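Local coordinates for protein putative thiosugar synthase (Amycolatopsis orientalis, PDB 4N6F) that probably makes a 2-thiosugar from a phosphorylated hexose, as a TIM-barrel relative of the thiazole synthase ThiG, at residues Trp14-Gly18 with Ala19-Arg23; Glu131-Glu135 with Gly136-Leu140; Arg151-Glu155 with Ala156-Ala160; Ala232-Gln235 with Ala236-Gly240. All blocks are in the same frame, centred on the assembly; numbering follows the deposited sequence.

Contact 1: Trp14-Gly18 with Ala19-Arg23; sequences WLKIG and AREFR
Trp14 and Leu15 both face Phe22, a classic beta bulge in the tight antiparallel hairpin of strands 15-17 and 20-22. Among the backbone bonds, Phe22 N to Leu15 O is 2.8 Å long and nearly straight, 172° at the hydrogen, while Trp14 N reaches Phe22 O at 3.0 Å. Ile17 and Arg20 bond to each other in both directions and close a type II' turn, where Gly18 adopts a positive phi and a CB would clash with the N of Ala19.

The apolar contacts gather round Phe22. Leu15, with CG anti to its backbone N (chi1 -180°), lays CD2 over the centre of the Phe22 ring, 3.8 Å from the centroid. Ile17 CD1 reaches Phe22 CE1 at 3.8 Å. Phe22 turns an edge toward the face of the Trp14 indole in an offset edge-to-face pair, planes at 65°, and its CB sits over that same face. Trp14 NE1 is hydrogen-bonded to Ser24 O. Were Trp14 replaced by a leucine, Phe22 would probably lose this flat wall and Ser24 O its donor.

On the other face, the aliphatic part of Lys16 lies alongside Glu21, CE to CG 3.6 Å.

The hairpin precedes strand 26-28 and lies across the N-terminal ends of the barrel strands: Ile17 rests on Ala159, just before strand 161-164, and Arg20 NE bonds to Thr79 OG1 where strand 79-83 begins.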
loop_
_atom_site.group_PDB
_atom_site.type_symbol
_atom_site.label_atom_id
_atom_site.label_comp_id
_atom_site.label_asym_id
_atom_site.label_seq_id
_atom_site.Cartn_x
_atom_site.Cartn_y
_atom_site.Cartn_z
ATOM N N TRP A 14 -15.965 0.240 11.423
ATOM C CA TRP A 14 -15.135 1.284 12.027
ATOM C C TRP A 14 -15.999 2.457 12.485
ATOM O O TRP A 14 -15.517 3.356 13.162
ATOM C CB TRP A 14 -14.040 1.767 11.057
ATOM C CG TRP A 14 -14.545 2.195 9.692
ATOM C CD1 TRP A 14 -14.752 1.393 8.607
ATOM C CD2 TRP A 14 -14.912 3.514 9.287
ATOM N NE1 TRP A 14 -15.237 2.127 7.556
ATOM C CE2 TRP A 14 -15.339 3.435 7.943
ATOM C CE3 TRP A 14 -14.922 4.758 9.927
ATOM C CZ2 TRP A 14 -15.762 4.551 7.225
ATOM C CZ3 TRP A 14 -15.343 5.871 9.214
ATOM C CH2 TRP A 14 -15.757 5.759 7.876
ATOM N N LEU A 15 -17.268 2.446 12.093
ATOM C CA LEU A 15 -18.213 3.473 12.479
ATOM C C LEU A 15 -19.611 2.884 12.439
ATOM O O LEU A 15 -19.939 2.071 11.560
ATOM C CB LEU A 15 -18.131 4.669 11.524
ATOM C CG LEU A 15 -19.061 5.857 11.794
ATOM C CD1 LEU A 15 -18.755 6.497 13.140
ATOM C CD2 LEU A 15 -18.935 6.875 10.671
ATOM N N LYS A 16 -20.431 3.292 13.398
ATOM C CA LYS A 16 -21.826 2.888 13.422
ATOM C C LYS A 16 -22.683 4.089 13.798
ATOM O O LYS A 16 -22.377 4.783 14.752
ATOM C CB LYS A 16 -22.042 1.747 14.422
ATOM C CG LYS A 16 -23.411 1.106 14.274
ATOM C CD LYS A 16 -23.579 -0.121 15.157
ATOM C CE LYS A 16 -24.826 -0.882 14.737
ATOM N NZ LYS A 16 -25.701 -1.138 15.891
ATOM N N ILE A 17 -23.739 4.359 13.043
ATOM C CA ILE A 17 -24.634 5.480 13.367
ATOM C C ILE A 17 -26.034 4.940 13.350
ATOM O O ILE A 17 -26.516 4.516 12.304
ATOM C CB ILE A 17 -24.503 6.654 12.379
ATOM C CG1 ILE A 17 -23.072 7.176 12.379
ATOM C CG2 ILE A 17 -25.482 7.769 12.744
ATOM C CD1 ILE A 17 -22.734 8.098 11.235
ATOM N N GLY A 18 -26.682 4.931 14.513
ATOM C CA GLY A 18 -27.948 4.223 14.660
ATOM C C GLY A 18 -27.740 2.769 14.299
ATOM O O GLY A 18 -26.775 2.136 14.768
ATOM N N ALA A 19 -28.621 2.245 13.449
ATOM C CA ALA A 19 -28.483 0.879 12.911
ATOM C C ALA A 19 -27.468 0.761 11.760
ATOM O O ALA A 19 -27.206 -0.339 11.293
ATOM C CB ALA A 19 -29.843 0.369 12.426
ATOM N N ARG A 20 -26.917 1.871 11.274
ATOM C CA ARG A 20 -26.102 1.821 10.049
ATOM C C ARG A 20 -24.622 1.616 10.368
ATOM O O ARG A 20 -24.011 2.419 11.082
ATOM C CB ARG A 20 -26.294 3.093 9.216
ATOM C CG ARG A 20 -27.712 3.317 8.689
ATOM C CD ARG A 20 -28.224 2.156 7.837
ATOM N NE ARG A 20 -27.228 1.711 6.858
ATOM C CZ ARG A 20 -27.355 0.655 6.060
ATOM N NH1 ARG A 20 -28.445 -0.101 6.096
ATOM N NH2 ARG A 20 -26.373 0.345 5.218
ATOM N N GLU A 21 -24.056 0.542 9.825
ATOM C CA GLU A 21 -22.653 0.207 10.012
ATOM C C GLU A 21 -21.825 0.609 8.791
ATOM O O GLU A 21 -22.243 0.383 7.654
ATOM C CB GLU A 21 -22.511 -1.293 10.284
ATOM C CG GLU A 21 -23.148 -1.708 11.604
ATOM C CD GLU A 21 -23.177 -3.206 11.828
ATOM O OE1 GLU A 21 -23.339 -3.959 10.848
ATOM O OE2 GLU A 21 -23.051 -3.633 12.986
ATOM N N PHE A 22 -20.661 1.205 9.043
ATOM C CA PHE A 22 -19.682 1.528 8.006
ATOM C C PHE A 22 -18.550 0.529 8.123
ATOM O O PHE A 22 -17.821 0.551 9.121
ATOM C CB PHE A 22 -19.079 2.922 8.205
ATOM C CG PHE A 22 -20.054 4.057 8.036
ATOM C CD1 PHE A 22 -21.137 4.206 8.896
ATOM C CD2 PHE A 22 -19.858 5.007 7.044
ATOM C CE1 PHE A 22 -22.029 5.255 8.743
ATOM C CE2 PHE A 22 -20.737 6.069 6.896
ATOM C CZ PHE A 22 -21.827 6.193 7.748
ATOM N N ARG A 23 -18.388 -0.317 7.106
ATOM C CA ARG A 23 -17.347 -1.340 7.085
ATOM C C ARG A 23 -16.256 -1.098 6.038
ATOM O O ARG A 23 -15.069 -1.305 6.311
ATOM C CB ARG A 23 -17.962 -2.711 6.802
ATOM C CG ARG A 23 -18.901 -3.222 7.877
ATOM C CD ARG A 23 -19.400 -4.622 7.531
ATOM N NE ARG A 23 -19.500 -5.450 8.728
ATOM C CZ ARG A 23 -20.535 -5.459 9.564
ATOM N NH1 ARG A 23 -21.592 -4.684 9.348
ATOM N NH2 ARG A 23 -20.514 -6.253 10.633
#

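Contact 2: Glu131-Glu135 with Gly136-Leu140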
loop_
_atom_site.group_PDB
_atom_site.type_symbol
_atom_site.label_atom_id
_atom_site.label_comp_id
_atom_site.label_asym_id
_atom_site.label_seq_id
_atom_site.Cartn_x
_atom_site.Cartn_y
_atom_site.Cartn_z
ATOM N N GLU A 131 -24.052 24.172 14.911
ATOM C CA GLU A 131 -25.444 24.498 14.590
ATOM C C GLU A 131 -26.209 23.255 14.130
ATOM O O GLU A 131 -27.342 23.025 14.557
ATOM C CB GLU A 131 -25.497 25.587 13.528
ATOM C CG GLU A 131 -26.803 26.352 13.491
ATOM C CD GLU A 131 -26.727 27.556 12.567
ATOM O OE1 GLU A 131 -27.581 27.649 11.661
ATOM O OE2 GLU A 131 -25.803 28.390 12.736
ATOM N N LEU A 132 -25.591 22.443 13.270
ATOM C CA LEU A 132 -26.246 21.206 12.814
ATOM C C LEU A 132 -26.347 20.142 13.900
ATOM O O LEU A 132 -27.314 19.386 13.925
ATOM C CB LEU A 132 -25.565 20.656 11.565
ATOM C CG LEU A 132 -25.783 21.535 10.326
ATOM C CD1 LEU A 132 -24.980 21.039 9.140
ATOM C CD2 LEU A 132 -27.257 21.627 9.954
ATOM N N ARG A 133 -25.369 20.097 14.807
ATOM C CA ARG A 133 -25.410 19.164 15.948
ATOM C C ARG A 133 -26.542 19.488 16.918
ATOM O O ARG A 133 -27.147 18.573 17.490
ATOM C CB ARG A 133 -24.074 19.147 16.708
ATOM C CG ARG A 133 -22.972 18.330 16.034
ATOM C CD ARG A 133 -23.329 16.858 15.929
ATOM N NE ARG A 133 -23.614 16.285 17.239
ATOM C CZ ARG A 133 -24.435 15.262 17.483
ATOM N NH1 ARG A 133 -24.601 14.833 18.733
ATOM N NH2 ARG A 133 -25.100 14.665 16.501
ATOM N N ALA A 134 -26.837 20.778 17.097
ATOM C CA ALA A 134 -27.964 21.202 17.952
ATOM C C ALA A 134 -29.295 20.661 17.443
ATOM O O ALA A 134 -30.218 20.442 18.220
ATOM C CB ALA A 134 -28.025 22.721 18.056
ATOM N N GLU A 135 -29.384 20.434 16.137
ATOM C CA GLU A 135 -30.572 19.817 15.540
ATOM C C GLU A 135 -30.502 18.289 15.392
ATOM O O GLU A 135 -31.333 17.695 14.716
ATOM C CB GLU A 135 -30.830 20.429 14.178
ATOM C CG GLU A 135 -31.054 21.925 14.230
ATOM C CD GLU A 135 -31.148 22.519 12.850
ATOM O OE1 GLU A 135 -30.660 23.648 12.661
ATOM O OE2 GLU A 135 -31.692 21.851 11.948
ATOM N N GLY A 136 -29.517 17.655 16.017
ATOM C CA GLY A 136 -29.399 16.196 15.968
ATOM C C GLY A 136 -28.926 15.585 14.653
ATOM O O GLY A 136 -29.089 14.383 14.441
ATOM N N MET A 137 -28.334 16.380 13.767
ATOM C CA MET A 137 -27.706 15.810 12.574
ATOM C C MET A 137 -26.401 15.093 12.942
ATOM O O MET A 137 -25.692 15.490 13.873
ATOM C CB MET A 137 -27.440 16.878 11.520
ATOM C CG MET A 137 -28.704 17.453 10.907
ATOM S SD MET A 137 -28.498 17.900 9.174
ATOM C CE MET A 137 -28.748 16.307 8.402
ATOM N N GLU A 138 -26.095 14.038 12.199
ATOM C CA GLU A 138 -24.866 13.279 12.392
ATOM C C GLU A 138 -23.877 13.719 11.325
ATOM O O GLU A 138 -24.199 13.693 10.142
ATOM C CB GLU A 138 -25.156 11.786 12.308
ATOM C CG GLU A 138 -26.010 11.252 13.465
ATOM C CD GLU A 138 -25.226 10.985 14.754
ATOM O OE1 GLU A 138 -25.879 10.677 15.775
ATOM O OE2 GLU A 138 -23.968 11.052 14.768
ATOM N N LEU A 139 -22.673 14.121 11.738
ATOM C CA LEU A 139 -21.777 14.874 10.866
ATOM C C LEU A 139 -20.427 14.236 10.647
ATOM O O LEU A 139 -19.817 13.722 11.580
ATOM C CB LEU A 139 -21.550 16.284 11.419
ATOM C CG LEU A 139 -22.802 17.115 11.676
ATOM C CD1 LEU A 139 -22.384 18.450 12.256
ATOM C CD2 LEU A 139 -23.614 17.324 10.406
ATOM N N LEU A 140 -19.974 14.308 9.394
ATOM C CA LEU A 140 -18.626 13.979 8.989
ATOM C C LEU A 140 -18.035 15.215 8.298
ATOM O O LEU A 140 -18.115 15.352 7.065
ATOM C CB LEU A 140 -18.622 12.768 8.052
ATOM C CG LEU A 140 -19.001 11.411 8.666
ATOM C CD1 LEU A 140 -20.497 11.184 8.691
ATOM C CD2 LEU A 140 -18.351 10.278 7.889
HETATM O O HOH W 1 -25.061 11.824 17.912
#
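Leu132 and Arg133 offer their carbonyls to the chain that turns back in a Schellman motif, with Met137 N bonded to Leu132 O at 3.2 Å and Gly136 N to Arg133 O at 2.9 Å. Gly136 is the C-prime residue that ends helix 122-134; at its positive phi, a CB would clash with Glu135 O.

Leu132 CB meets Leu139 CD1 at 3.9 Å, the two side chains crossing at about a right angle, and Leu132 CD2 touches Met137 SD at 4.0 Å. Arg133 points off the helix at first, but bends at chi2 (-63°) and chi3 (-57°) bring its end back: CG slides past Leu139 CD1, and NH2 grips Met137 O at 2.8 Å. The oxygen lies near the guanidinium plane, while NH2 stands above the plane of the carbonyl. With Arg133 cut back to an alanine, Met137 O is likely to lose this donor and Leu139 part of its cover.

A water donates to Glu138 OE1 at 2.6 Å and weakly bonds Arg133 NH1. Since NE also holds Ala156 O, the arginine ties its own helix to the residue leading into strand 138-143 and to the C-terminal end of helix 147-156, largely through neutral carbonyls; Glu138 probably steadies its charge from a distance.

Contact 3: Arg151-Glu155 with Ala156-Ala160; sequences RALEE and AGCAA
Leu153 and Cys158 meet at the Schellman motif that ends helix 147-156, one of the outer helices of the TIM barrel, just before the chain turns toward strand 161-164. The packed part is the side turned to the protein. Leu153 O takes a good bond from Cys158 N, 3.1 Å with 163° at the hydrogen, and a weak one from Gly157 N, whose better partner is Glu154 O at 3.0 Å. Gly157 has a positive phi, and any CB there would be jammed against the carbonyl O of Ala156, hence glycine. Next to this turn, Leu153 and Cys158 also touch Ala129 of helix 122-134 and Pro141 of strand 138-143, which makes a branched apolar chain and a small thiol fitting choices where the helix end packs on these two elements.

The outer side is looser. The acidic side chains of Glu154 and Glu155 lead away from the turn; Glu155 is solvent-exposed and leans on it only through its stem. Glu154 instead accepts a hydrogen bond at OE1 from Gly188 N, in the loop that follows helix 177-186. Between the two sides, Ala156 continues the helical bonding, N to Ala152 O at 2.9 Å, its methyl small enough to sit against that carbonyl. Cys158 SG, anti to its own carbonyl carbon (chi1 -68°), stands 3.9 Å from Leu153 CD2 and 3.5 Å from Leu153 O.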
loop_
_atom_site.group_PDB
_atom_site.type_symbol
_atom_site.label_atom_id
_atom_site.label_comp_id
_atom_site.label_asym_id
_atom_site.label_seq_id
_atom_site.Cartn_x
_atom_site.Cartn_y
_atom_site.Cartn_z
ATOM N N ARG A 151 -10.532 18.760 18.073
ATOM C CA ARG A 151 -11.080 18.634 19.418
ATOM C C ARG A 151 -12.438 19.310 19.596
ATOM O O ARG A 151 -13.320 18.774 20.275
ATOM C CB ARG A 151 -10.088 19.172 20.452
ATOM C CG ARG A 151 -8.842 18.321 20.584
ATOM C CD ARG A 151 -7.927 18.857 21.676
ATOM N NE ARG A 151 -6.837 17.930 21.977
ATOM C CZ ARG A 151 -5.726 18.256 22.635
ATOM N NH1 ARG A 151 -5.522 19.503 23.056
ATOM N NH2 ARG A 151 -4.793 17.340 22.849
ATOM N N ALA A 152 -12.609 20.491 19.020
ATOM C CA ALA A 152 -13.907 21.151 19.075
ATOM C C ALA A 152 -14.949 20.291 18.354
ATOM O O ALA A 152 -16.098 20.194 18.791
ATOM C CB ALA A 152 -13.820 22.533 18.443
ATOM N N LEU A 153 -14.548 19.657 17.252
ATOM C CA LEU A 153 -15.482 18.822 16.486
ATOM C C LEU A 153 -15.843 17.539 17.219
ATOM O O LEU A 153 -16.996 17.107 17.189
ATOM C CB LEU A 153 -14.958 18.547 15.068
ATOM C CG LEU A 153 -14.994 19.797 14.185
ATOM C CD1 LEU A 153 -14.271 19.551 12.873
ATOM C CD2 LEU A 153 -16.413 20.300 13.931
ATOM N N GLU A 154 -14.878 16.945 17.912
ATOM C CA GLU A 154 -15.183 15.796 18.757
ATOM C C GLU A 154 -16.113 16.203 19.899
ATOM O O GLU A 154 -17.075 15.514 20.192
ATOM C CB GLU A 154 -13.913 15.137 19.309
ATOM C CG GLU A 154 -14.221 14.036 20.324
ATOM C CD GLU A 154 -13.021 13.176 20.706
ATOM O OE1 GLU A 154 -11.862 13.534 20.390
ATOM O OE2 GLU A 154 -13.244 12.117 21.331
ATOM N N GLU A 155 -15.830 17.325 20.542
ATOM C CA GLU A 155 -16.681 17.789 21.637
ATOM C C GLU A 155 -18.115 18.046 21.184
ATOM O O GLU A 155 -19.064 17.697 21.892
ATOM C CB GLU A 155 -16.101 19.054 22.276
ATOM C CG GLU A 155 -16.833 19.488 23.539
ATOM C CD GLU A 155 -16.213 20.710 24.189
ATOM O OE1 GLU A 155 -16.181 21.781 23.547
ATOM O OE2 GLU A 155 -15.758 20.595 25.346
ATOM N N ALA A 156 -18.274 18.641 20.004
ATOM C CA ALA A 156 -19.613 18.858 19.425
ATOM C C ALA A 156 -20.359 17.560 19.105
ATOM O O ALA A 156 -21.573 17.566 18.939
ATOM C CB ALA A 156 -19.522 19.730 18.179
ATOM N N GLY A 157 -19.632 16.449 19.033
ATOM C CA GLY A 157 -20.238 15.129 18.880
ATOM C C GLY A 157 -20.291 14.672 17.433
ATOM O O GLY A 157 -21.155 13.892 17.065
ATOM N N CYS A 158 -19.357 15.148 16.609
ATOM C CA CYS A 158 -19.249 14.665 15.240
ATOM C C CYS A 158 -18.965 13.157 15.221
ATOM O O CYS A 158 -18.320 12.631 16.128
ATOM C CB CYS A 158 -18.209 15.475 14.476
ATOM S SG CYS A 158 -18.760 17.199 14.220
ATOM N N ALA A 159 -19.490 12.463 14.208
ATOM C CA ALA A 159 -19.378 11.007 14.124
ATOM C C ALA A 159 -17.970 10.572 13.723
ATOM O O ALA A 159 -17.432 9.603 14.250
ATOM C CB ALA A 159 -20.399 10.458 13.133
ATOM N N ALA A 160 -17.388 11.294 12.776
ATOM C CA ALA A 160 -16.068 10.993 12.243
ATOM C C ALA A 160 -15.508 12.279 11.651
ATOM O O ALA A 160 -16.259 13.223 11.389
ATOM C CB ALA A 160 -16.153 9.919 11.171
#

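Contact 4: Ala232-Gln235 with Ala236-Gly240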
loop_
_atom_site.group_PDB
_atom_site.type_symbol
_atom_site.label_atom_id
_atom_site.label_comp_id
_atom_site.label_asym_id
_atom_site.label_seq_id
_atom_site.Cartn_x
_atom_site.Cartn_y
_atom_site.Cartn_z
ATOM N N ALA A 232 -7.660 -1.741 -6.805
ATOM C CA ALA A 232 -6.359 -1.635 -6.172
ATOM C C ALA A 232 -6.440 -0.934 -4.820
ATOM O O ALA A 232 -5.754 -1.307 -3.878
ATOM C CB ALA A 232 -5.401 -0.884 -7.078
ATOM N N MET A 233 -7.270 0.095 -4.741
ATOM C CA MET A 233 -7.436 0.850 -3.512
ATOM C C MET A 233 -8.153 0.054 -2.411
ATOM O O MET A 233 -7.787 0.168 -1.238
ATOM C CB MET A 233 -8.147 2.164 -3.807
ATOM C CG MET A 233 -7.186 3.174 -4.401
ATOM S SD MET A 233 -7.992 4.724 -4.774
ATOM C CE MET A 233 -6.546 5.712 -5.146
ATOM N N ARG A 234 -9.154 -0.745 -2.787
ATOM C CA ARG A 234 -9.799 -1.655 -1.837
ATOM C C ARG A 234 -8.748 -2.549 -1.196
ATOM O O ARG A 234 -8.702 -2.705 0.027
ATOM C CB ARG A 234 -10.859 -2.536 -2.514
ATOM C CG ARG A 234 -11.869 -3.104 -1.527
ATOM C CD ARG A 234 -12.114 -4.597 -1.645
ATOM N NE ARG A 234 -13.006 -4.953 -2.739
ATOM C CZ ARG A 234 -14.158 -5.628 -2.630
ATOM N NH1 ARG A 234 -14.633 -6.032 -1.455
ATOM N NH2 ARG A 234 -14.857 -5.892 -3.730
ATOM N N GLN A 235 -7.903 -3.135 -2.036
ATOM C CA GLN A 235 -6.873 -4.056 -1.569
ATOM C C GLN A 235 -5.864 -3.347 -0.695
ATOM O O GLN A 235 -5.450 -3.882 0.322
ATOM C CB GLN A 235 -6.151 -4.707 -2.754
ATOM C CG GLN A 235 -7.033 -5.638 -3.573
ATOM C CD GLN A 235 -7.601 -6.778 -2.748
ATOM O OE1 GLN A 235 -8.754 -7.177 -2.919
ATOM N NE2 GLN A 235 -6.796 -7.294 -1.834
ATOM N N ALA A 236 -5.480 -2.142 -1.100
ATOM C CA ALA A 236 -4.491 -1.354 -0.377
ATOM C C ALA A 236 -4.982 -0.934 1.009
ATOM O O ALA A 236 -4.195 -0.852 1.958
ATOM C CB ALA A 236 -4.103 -0.127 -1.185
ATOM N N ALA A 237 -6.271 -0.638 1.103
ATOM C CA ALA A 237 -6.896 -0.261 2.370
ATOM C C ALA A 237 -6.852 -1.434 3.342
ATOM O O ALA A 237 -6.530 -1.274 4.514
ATOM C CB ALA A 237 -8.336 0.181 2.134
ATOM N N LEU A 238 -7.165 -2.618 2.835
ATOM C CA LEU A 238 -7.132 -3.824 3.651
ATOM C C LEU A 238 -5.714 -4.216 4.048
ATOM O O LEU A 238 -5.488 -4.563 5.201
ATOM C CB LEU A 238 -7.864 -4.972 2.952
ATOM C CG LEU A 238 -9.378 -4.693 2.817
ATOM C CD1 LEU A 238 -10.080 -5.773 1.996
ATOM C CD2 LEU A 238 -10.064 -4.550 4.178
ATOM N N ALA A 239 -4.758 -4.129 3.117
ATOM C CA ALA A 239 -3.347 -4.385 3.434
ATOM C C ALA A 239 -2.827 -3.401 4.464
ATOM O O ALA A 239 -2.070 -3.768 5.350
ATOM C CB ALA A 239 -2.481 -4.298 2.182
ATOM N N GLY A 240 -3.202 -2.138 4.315
ATOM C CA GLY A 240 -2.754 -1.088 5.217
ATOM C C GLY A 240 -3.288 -1.273 6.621
ATOM O O GLY A 240 -2.591 -1.016 7.592
#
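Leu238 packs back onto the turn of helix 226-245 that holds Arg234. Its CB lies 3.7 Å from Gln235 O and almost as near Arg234 O. The next atom, CG, is placed anti to the leucine's own carbonyl carbon (chi1 -66°), which carries it along the preceding turn to 3.5 Å from Arg234 O. At the tip, CD1 is 3.9 Å from that oxygen and 4.3 Å from Arg234 CD, a light touch between a methyl and the aliphatic stem of the arginine. Leucine suits this partly exposed flank because its branches can lie along the helix without needing a polar partner.

The backbone supplies the firmer links. Four successive i to i+4 bonds join the turns, from Ala236 N to Ala232 O at 2.9 Å through to Ala239 N to Gln235 O at 2.9 Å, the last the straightest at 166°.

The alanines matter for what lies around them. Ala237 and Met233 face inward, touching Val203 of helix 200-208 and Ile26 of strand 26-28; the long, flexible methionine also reaches Leu220. On another side, Ala236 packs on Ala239 of the second subunit, Ala239 on Ala232 of that subunit, and Gln235 on its own counterpart there, a pairing consistent with a two-fold axis close by. Methyl groups let two helix backbones come near each other, and with the backbone amides bonded within the helix, this patch probably relies mainly on shape and burial of apolar surface.

Contacts 2 and 3 repeat one solution: a glycine-ended helix on the barrel's outside turns into the approach to a strand. They are joined directly, Leu139 O lying 2.9 Å from Ala159 N, a probable hydrogen bond. Contact 1 leans on both from the barrel's N-terminal end, with Ile17 CG2 3.6 Å from Glu138 CG and Ile17 CD1 3.8 Å from Ala159 CB. These three are partly buried, mixing apolar interiors with charged rims. Contact 4 is more buried and touches none of them; about 31 Å separates its centre from that of contact 2, across the chain's centre. Aromatic stacking marks contact 1, capping marks 2 and 3, and small-residue helix packing between subunits marks 4.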